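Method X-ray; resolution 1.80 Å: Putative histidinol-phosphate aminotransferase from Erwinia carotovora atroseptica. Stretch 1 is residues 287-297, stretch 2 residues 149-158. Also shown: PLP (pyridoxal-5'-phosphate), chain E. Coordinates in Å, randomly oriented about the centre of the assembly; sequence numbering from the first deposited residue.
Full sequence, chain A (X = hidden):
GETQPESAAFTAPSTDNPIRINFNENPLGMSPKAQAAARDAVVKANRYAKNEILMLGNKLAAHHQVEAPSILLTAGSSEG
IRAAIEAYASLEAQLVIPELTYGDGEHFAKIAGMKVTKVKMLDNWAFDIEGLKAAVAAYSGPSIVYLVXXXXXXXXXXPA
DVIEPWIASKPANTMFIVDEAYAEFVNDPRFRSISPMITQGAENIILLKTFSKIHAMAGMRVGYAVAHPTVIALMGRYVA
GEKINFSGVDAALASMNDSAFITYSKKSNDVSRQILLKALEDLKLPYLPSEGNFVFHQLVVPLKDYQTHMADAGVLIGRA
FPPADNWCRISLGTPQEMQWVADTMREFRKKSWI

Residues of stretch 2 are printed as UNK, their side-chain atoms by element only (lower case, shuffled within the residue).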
ATOM      1  N   TYR A 287      27.508 -24.618   0.454  1.00 17.52           N
ATOM      2  CA  TYR A 287      26.333 -23.802   0.143  1.00 17.25           C
ATOM      3  C   TYR A 287      25.165 -24.620  -0.378  1.00 17.74           C
ATOM      4  O   TYR A 287      25.332 -25.744  -0.855  1.00 18.08           O
ATOM      5  CB  TYR A 287      26.688 -22.753  -0.872  1.00 16.69           C
ATOM      6  CG  TYR A 287      27.156 -23.321  -2.189  1.00 18.06           C
ATOM      7  CD1 TYR A 287      28.511 -23.582  -2.417  1.00 20.64           C
ATOM      8  CD2 TYR A 287      26.255 -23.612  -3.204  1.00 18.20           C
ATOM      9  CE1 TYR A 287      28.948 -24.119  -3.638  1.00 19.01           C
ATOM     10  CE2 TYR A 287      26.675 -24.143  -4.418  1.00 19.43           C
ATOM     11  CZ  TYR A 287      28.029 -24.384  -4.628  1.00 21.10           C
ATOM     12  OH  TYR A 287      28.446 -24.920  -5.828  1.00 20.24           O
ATOM     13  N   LEU A 288      23.976 -24.028  -0.314  1.00 18.12           N
ATOM     14  CA  LEU A 288      22.768 -24.674  -0.802  1.00 18.42           C
ATOM     15  C   LEU A 288      22.515 -24.272  -2.253  1.00 18.85           C
ATOM     16  O   LEU A 288      22.958 -23.212  -2.708  1.00 18.67           O
ATOM     17  CB  LEU A 288      21.565 -24.334   0.100  1.00 17.66           C
ATOM     18  CG  LEU A 288      21.670 -24.656   1.601  1.00 17.68           C
ATOM     19  CD1 LEU A 288      20.350 -24.382   2.367  1.00 16.67           C
ATOM     20  CD2 LEU A 288      22.050 -26.106   1.808  1.00 17.35           C
ATOM     21  N   PRO A 289      21.819 -25.130  -3.014  1.00 19.53           N
ATOM     22  CA  PRO A 289      21.546 -24.745  -4.405  1.00 19.89           C
ATOM     23  C   PRO A 289      20.706 -23.452  -4.406  1.00 20.16           C
ATOM     24  O   PRO A 289      19.842 -23.242  -3.517  1.00 20.60           O
ATOM     25  CB  PRO A 289      20.767 -25.926  -4.967  1.00 20.82           C
ATOM     26  CG  PRO A 289      21.047 -27.070  -4.052  1.00 21.01           C
ATOM     27  CD  PRO A 289      21.333 -26.479  -2.688  1.00 20.69           C
ATOM     28  N   SER A 290      21.038 -22.571  -5.326  1.00 19.38           N
ATOM     29  CA  SER A 290      20.491 -21.228  -5.402  1.00 19.67           C
ATOM     30  C   SER A 290      19.627 -21.186  -6.639  1.00 18.92           C
ATOM     31  O   SER A 290      20.113 -21.390  -7.745  1.00 19.97           O
ATOM     32  CB  SER A 290      21.638 -20.206  -5.536  1.00 19.08           C
ATOM     33  OG  SER A 290      21.160 -18.911  -5.810  1.00 20.82           O
ATOM     34  N   GLU A 291      18.334 -20.981  -6.444  1.00 18.49           N
ATOM     35  CA  GLU A 291      17.386 -20.892  -7.542  1.00 17.18           C
ATOM     36  C   GLU A 291      16.727 -19.505  -7.623  1.00 16.97           C
ATOM     37  O   GLU A 291      15.923 -19.260  -8.538  1.00 15.96           O
ATOM     38  CB  GLU A 291      16.311 -21.967  -7.380  1.00 17.09           C
ATOM     39  CG  GLU A 291      16.865 -23.353  -7.434  1.00 16.37           C
ATOM     40  CD  GLU A 291      17.518 -23.706  -8.768  1.00 18.17           C
ATOM     41  OE1 GLU A 291      17.119 -23.172  -9.820  1.00 19.10           O
ATOM     42  OE2 GLU A 291      18.451 -24.537  -8.764  1.00 19.43           O
ATOM     43  N   GLY A 292      17.072 -18.637  -6.665  1.00 15.58           N
ATOM     44  CA  GLY A 292      16.657 -17.240  -6.617  1.00 16.43           C
ATOM     45  C   GLY A 292      17.832 -16.305  -6.950  1.00 15.97           C
ATOM     46  O   GLY A 292      18.724 -16.682  -7.688  1.00 16.19           O
ATOM     47  N   ASN A 293      17.830 -15.104  -6.375  1.00 15.95           N
ATOM     48  CA  ASN A 293      18.895 -14.102  -6.595  1.00 15.42           C
ATOM     49  C   ASN A 293      19.751 -13.898  -5.328  1.00 16.08           C
ATOM     50  O   ASN A 293      20.167 -12.780  -4.998  1.00 15.25           O
ATOM     51  CB  ASN A 293      18.302 -12.785  -7.156  1.00 16.26           C
ATOM     52  CG  ASN A 293      17.339 -12.079  -6.202  1.00 16.89           C
ATOM     53  OD1 ASN A 293      16.939 -12.630  -5.187  1.00 16.19           O
ATOM     54  ND2 ASN A 293      16.980 -10.829  -6.538  1.00 17.18           N
ATOM     55  N   PHE A 294      20.005 -15.005  -4.624  1.00 15.26           N
ATOM     56  CA  PHE A 294      20.816 -15.008  -3.397  1.00 15.69           C
ATOM     57  C   PHE A 294      21.347 -16.417  -3.112  1.00 15.58           C
ATOM     58  O   PHE A 294      20.826 -17.387  -3.658  1.00 16.66           O
ATOM     59  CB  PHE A 294      20.000 -14.541  -2.188  1.00 14.44           C
ATOM     60  CG  PHE A 294      18.679 -15.296  -2.014  1.00 14.27           C
ATOM     61  CD1 PHE A 294      17.544 -14.885  -2.695  1.00 15.84           C
ATOM     62  CD2 PHE A 294      18.589 -16.384  -1.173  1.00 13.35           C
ATOM     63  CE1 PHE A 294      16.340 -15.553  -2.555  1.00 14.37           C
ATOM     64  CE2 PHE A 294      17.382 -17.059  -0.995  1.00 13.54           C
ATOM     65  CZ  PHE A 294      16.258 -16.651  -1.705  1.00 14.56           C
ATOM     66  N   VAL A 295      22.382 -16.524  -2.273  1.00 14.81           N
ATOM     67  CA  VAL A 295      22.985 -17.808  -1.957  1.00 13.77           C
ATOM     68  C   VAL A 295      23.095 -17.906  -0.444  1.00 14.21           C
ATOM     69  O   VAL A 295      23.448 -16.909   0.255  1.00 13.81           O
ATOM     70  CB  VAL A 295      24.399 -17.963  -2.626  1.00 15.34           C
ATOM     71  CG1 VAL A 295      25.159 -19.266  -2.112  1.00 13.61           C
ATOM     72  CG2 VAL A 295      24.308 -17.935  -4.135  1.00 14.91           C
ATOM     73  N   PHE A 296      22.745 -19.076   0.072  1.00 12.93           N
ATOM     74  CA  PHE A 296      22.848 -19.345   1.486  1.00 13.01           C
ATOM     75  C   PHE A 296      24.072 -20.236   1.625  1.00 13.22           C
ATOM     76  O   PHE A 296      24.145 -21.290   1.008  1.00 14.38           O
ATOM     77  CB  PHE A 296      21.565 -20.017   1.986  1.00 11.23           C
ATOM     78  CG  PHE A 296      21.291 -19.843   3.466  1.00 13.81           C
ATOM     79  CD1 PHE A 296      21.112 -18.582   4.020  1.00 12.43           C
ATOM     80  CD2 PHE A 296      21.095 -20.959   4.272  1.00 12.55           C
ATOM     81  CE1 PHE A 296      20.788 -18.427   5.380  1.00 17.26           C
ATOM     82  CE2 PHE A 296      20.768 -20.807   5.648  1.00 14.20           C
ATOM     83  CZ  PHE A 296      20.619 -19.552   6.183  1.00 14.56           C
ATOM     84  N   HIS A 297      25.077 -19.772   2.356  1.00 14.86           N
ATOM     85  CA  HIS A 297      26.294 -20.568   2.592  1.00 15.14           C
ATOM     86  C   HIS A 297      26.742 -20.572   4.047  1.00 15.80           C
ATOM     87  O   HIS A 297      26.351 -19.698   4.853  1.00 15.32           O
ATOM     88  CB  HIS A 297      27.429 -20.161   1.665  1.00 14.98           C
ATOM     89  CG  HIS A 297      28.119 -18.865   2.005  1.00 15.86           C
ATOM     90  ND1 HIS A 297      29.148 -18.789   2.918  1.00 18.70           N
ATOM     91  CD2 HIS A 297      27.996 -17.619   1.477  1.00 16.80           C
ATOM     92  CE1 HIS A 297      29.623 -17.546   2.950  1.00 20.73           C
ATOM     93  NE2 HIS A 297      28.941 -16.813   2.080  1.00 15.67           N
ATOM     94  N   UNK A 149       8.706 -20.694  -2.381  1.00 12.57           N
ATOM     95  CA  UNK A 149       9.258 -21.572  -3.392  1.00 13.27           C
ATOM     96  C   UNK A 149       9.661 -20.758  -4.591  1.00 12.83           C
ATOM     97  O   UNK A 149       8.796 -20.377  -5.357  1.00 13.17           O
ATOM     98  c   UNK A 149       8.854 -23.829  -4.524  1.00 15.07           C
ATOM     99  c   UNK A 149       8.218 -22.612  -3.866  1.00 12.66           C
ATOM    100  o   UNK A 149      10.012 -24.195  -4.201  1.00 15.03           O
ATOM    101  n   UNK A 149       8.128 -24.448  -5.495  1.00 15.76           N
ATOM    102  N   UNK A 150      10.970 -20.484  -4.775  1.00 14.14           N
ATOM    103  CA  UNK A 150      12.158 -20.819  -3.982  1.00 14.23           C
ATOM    104  C   UNK A 150      12.101 -20.217  -2.604  1.00 14.08           C
ATOM    105  O   UNK A 150      11.582 -19.139  -2.470  1.00 15.32           O
ATOM    106  c   UNK A 150      11.332 -19.855  -6.053  1.00 13.19           C
ATOM    107  c   UNK A 150      12.831 -20.073  -6.165  1.00 14.65           C
ATOM    108  c   UNK A 150      13.305 -20.169  -4.771  1.00 14.77           C
ATOM    109  N   UNK A 151      12.610 -20.918  -1.603  1.00 14.24           N
ATOM    110  CA  UNK A 151      12.581 -20.442  -0.224  1.00 14.62           C
ATOM    111  C   UNK A 151      13.580 -19.311  -0.024  1.00 14.16           C
ATOM    112  O   UNK A 151      14.618 -19.300  -0.643  1.00 14.69           O
ATOM    113  c   UNK A 151      12.572 -21.250   2.202  1.00 15.61           C
ATOM    114  c   UNK A 151      12.859 -21.604   0.744  1.00 14.15           C
ATOM    115  o   UNK A 151      11.614 -20.530   2.511  1.00 14.08           O
ATOM    116  n   UNK A 151      13.389 -21.785   3.107  1.00 17.74           N
ATOM    117  N   UNK A 152      13.244 -18.412   0.887  1.00 14.34           N
ATOM    118  CA  UNK A 152      14.118 -17.352   1.376  1.00 14.66           C
ATOM    119  C   UNK A 152      14.201 -17.657   2.838  1.00 15.70           C
ATOM    120  O   UNK A 152      13.161 -17.671   3.516  1.00 15.61           O
ATOM    121  c   UNK A 152      14.288 -14.786   1.652  1.00 17.50           C
ATOM    122  o   UNK A 152      15.388 -14.957   2.167  1.00 16.48           O
ATOM    123  n   UNK A 152      13.735 -13.567   1.530  1.00 15.91           N
ATOM    124  c   UNK A 152      13.480 -15.973   1.088  1.00 15.24           C
ATOM    125  N   UNK A 153      15.426 -17.908   3.385  1.00 15.76           N
ATOM    126  CA  UNK A 153      16.762 -17.556   2.944  1.00 15.61           C
ATOM    127  C   UNK A 153      17.583 -18.626   2.248  1.00 15.94           C
ATOM    128  O   UNK A 153      18.641 -18.298   1.741  1.00 15.78           O
ATOM    129  c   UNK A 153      17.445 -17.195   4.272  1.00 16.37           C
ATOM    130  c   UNK A 153      15.427 -18.267   4.818  1.00 15.72           C
ATOM    131  c   UNK A 153      16.889 -18.195   5.199  1.00 15.59           C
ATOM    132  N   UNK A 154      17.107 -19.874   2.203  1.00 15.35           N
ATOM    133  CA  UNK A 154      17.952 -20.993   1.743  1.00 15.79           C
ATOM    134  C   UNK A 154      18.204 -20.951   0.227  1.00 15.47           C
ATOM    135  O   UNK A 154      19.215 -21.428  -0.221  1.00 15.55           O
ATOM    136  c   UNK A 154      17.326 -22.356   2.059  1.00 14.85           C
ATOM    137  c   UNK A 154      17.210 -22.598   3.598  1.00 16.15           C
ATOM    138  o   UNK A 154      16.026 -22.440   1.437  1.00 17.80           O
ATOM    139  N   UNK A 155      17.260 -20.410  -0.539  1.00 16.69           N
ATOM    140  CA  UNK A 155      17.327 -20.337  -2.011  1.00 15.39           C
ATOM    141  C   UNK A 155      16.861 -21.569  -2.787  1.00 16.37           C
ATOM    142  O   UNK A 155      16.847 -21.567  -4.010  1.00 16.34           O
ATOM    143  N   UNK A 156      16.467 -22.624  -2.075  1.00 15.99           N
ATOM    144  CA  UNK A 156      16.156 -23.893  -2.709  1.00 15.61           C
ATOM    145  C   UNK A 156      14.702 -23.958  -3.153  1.00 15.45           C
ATOM    146  O   UNK A 156      13.847 -23.238  -2.650  1.00 14.78           O
ATOM    147  o   UNK A 156      15.746 -24.836  -0.500  1.00 16.76           O
ATOM    148  c   UNK A 156      16.437 -25.046  -1.761  1.00 15.07           C
ATOM    149  c   UNK A 156      17.977 -25.115  -1.510  1.00 16.10           C
ATOM    150  N   UNK A 157      14.444 -24.854  -4.092  1.00 15.24           N
ATOM    151  CA  UNK A 157      13.072 -25.213  -4.469  1.00 15.13           C
ATOM    152  C   UNK A 157      12.654 -26.550  -3.863  1.00 14.96           C
ATOM    153  O   UNK A 157      13.495 -27.399  -3.522  1.00 15.10           O
ATOM    154  c   UNK A 157      12.874 -25.234  -6.004  1.00 13.88           C
ATOM    155  c   UNK A 157      13.783 -26.262  -6.692  1.00 16.41           C
ATOM    156  c   UNK A 157      13.157 -27.683  -6.878  1.00 15.84           C
ATOM    157  c   UNK A 157      13.055 -23.810  -6.580  1.00 14.35           C
ATOM    158  N   UNK A 158      11.340 -26.697  -3.713  1.00 14.62           N
ATOM    159  CA  UNK A 158      10.695 -27.949  -3.376  1.00 14.64           C
ATOM    160  C   UNK A 158      10.112 -28.465  -4.688  1.00 14.81           C
ATOM    161  O   UNK A 158       9.389 -27.753  -5.361  1.00 15.42           O
ATOM    162  c   UNK A 158       9.584 -27.712  -2.367  1.00 14.25           C
ATOM    163  o   UNK A 158      10.147 -27.113  -1.190  1.00 16.42           O
ATOM    164  c   UNK A 158       8.879 -29.051  -1.976  1.00 14.33           C
TER
HETATM  165  N1  PLP E 500       8.013 -12.999  -0.309  1.00 22.27           N
HETATM  166  C2  PLP E 500       9.349 -13.319  -0.181  1.00 23.66           C
HETATM  167  C2A PLP E 500       9.745 -14.775  -0.160  1.00 21.62           C
HETATM  168  C3  PLP E 500      10.273 -12.283  -0.041  1.00 23.38           C
HETATM  169  O3  PLP E 500      11.586 -12.598   0.105  1.00 23.50           O
HETATM  170  C4  PLP E 500       9.831 -10.941  -0.036  1.00 29.17           C
HETATM  171  C4A PLP E 500      10.824  -9.807  -0.019  1.00 33.61           C
HETATM  172  O4A PLP E 500      11.682  -9.871   0.846  1.00 41.58           O
HETATM  173  C5  PLP E 500       8.470 -10.640  -0.156  1.00 23.83           C
HETATM  174  C6  PLP E 500       7.577 -11.705  -0.278  1.00 22.61           C
HETATM  175  C5A PLP E 500       7.941  -9.222  -0.141  1.00 26.61           C
HETATM  176  O4P PLP E 500       8.412  -8.395  -1.221  1.00 24.18           O
HETATM  177  P   PLP E 500       7.509  -7.222  -1.818  1.00 23.16           P
HETATM  178  O1P PLP E 500       6.610  -6.619  -0.785  1.00 23.75           O
HETATM  179  O2P PLP E 500       6.765  -7.926  -2.922  1.00 25.58           O
HETATM  180  O3P PLP E 500       8.564  -6.263  -2.344  1.00 27.13           O
HETATM  181  O   HOH W   1      21.521 -20.916  -1.853  1.00 11.68           O

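Position 149 carries two side-chain carbons, the second bearing one oxygen and one nitrogen, a terminal amide that lies beyond reach of stretch 1. Two carbons before the amide heteroatoms identify Asn149. Its OD1 accepts a hydrogen bond from the backbone N of position 158 (2.9 Å), tying the two ends of the loop together.

At position 150 three carbons close a ring onto the backbone N, and the peptide bond before it is cis. The ring lies next to Glu291. This is Pro150; its CG is 4.0 Å from Glu291 O.

Position 151 again has two carbons, an oxygen and a nitrogen, but its CB points away from stretch 1; its backbone O instead approaches Phe294 CZ at 3.3 Å, at the edge of the ring. The amide makes it Asn151.

The same atom set recurs at position 152, where CB lies 4.0 Å from Phe294 CZ. The side-chain nitrogen is 2.8 Å from O3 of the cofactor. The residue is Asn152, and its ND2 donates a hydrogen bond to PLP O3, so the loop that packs on stretch 1 also contacts the cofactor.

Three carbons forming a ring with the backbone N follow at position 153, again after a cis peptide bond. CB packs 3.7 Å from Phe296 CE1, while the backbone O sits 3.3 Å from Phe294 CE2. This is Pro153, in contact with both phenylalanines.

Position 154 has one carbon carrying an oxygen and a second carbon, a fork at CB. CB is 3.7 Å from Leu288 CD1, and the backbone O lies 3.5 Å from Phe296 CB. One oxygen and one methyl on CB define Thr154.

No side-chain atom exists at position 155, so it is Gly155. Its phi of 84° favours glycine, and an ideal CB would point toward stretch 1, only 3.5 Å from Pro289 O and 3.6 Å from Ser290 CA. The bare backbone can therefore come close, with the CA atoms of Gly155 and Ser290 4.7 Å apart.

At position 156 the carbon, oxygen and methyl pattern returns; the methyl meets Pro289 O at 3.3 Å and Leu288 CB at 4.0 Å. This is Thr156.

Position 157 has four carbons, forked at the first, one arm two carbons long; the short arm rests against Glu291. This is Ile157, with CG2 3.8 Å from Glu291 CB.

Position 158 has one carbon bearing an oxygen and a carbon, and makes no contact with stretch 1. It is Thr158.

The contact buries 575 Å² and has a single direct hydrogen bond, from Glu291 N to Gly155 O (2.9 Å, 149°). A water accepts from Phe296 N (2.9 Å) and lies within hydrogen-bonding distance of Thr154 O (2.9 Å) and Leu288 O (2.8 Å). Around these polar links, Phe294 and Phe296 pack against the turn, itself closed by hydrogen bonds from Gly155 N to Asn151 O (2.9 Å) and Asn151 N to Thr156 O (2.8 Å).

Stretch 2 (149-158) NPNNPTGTIT
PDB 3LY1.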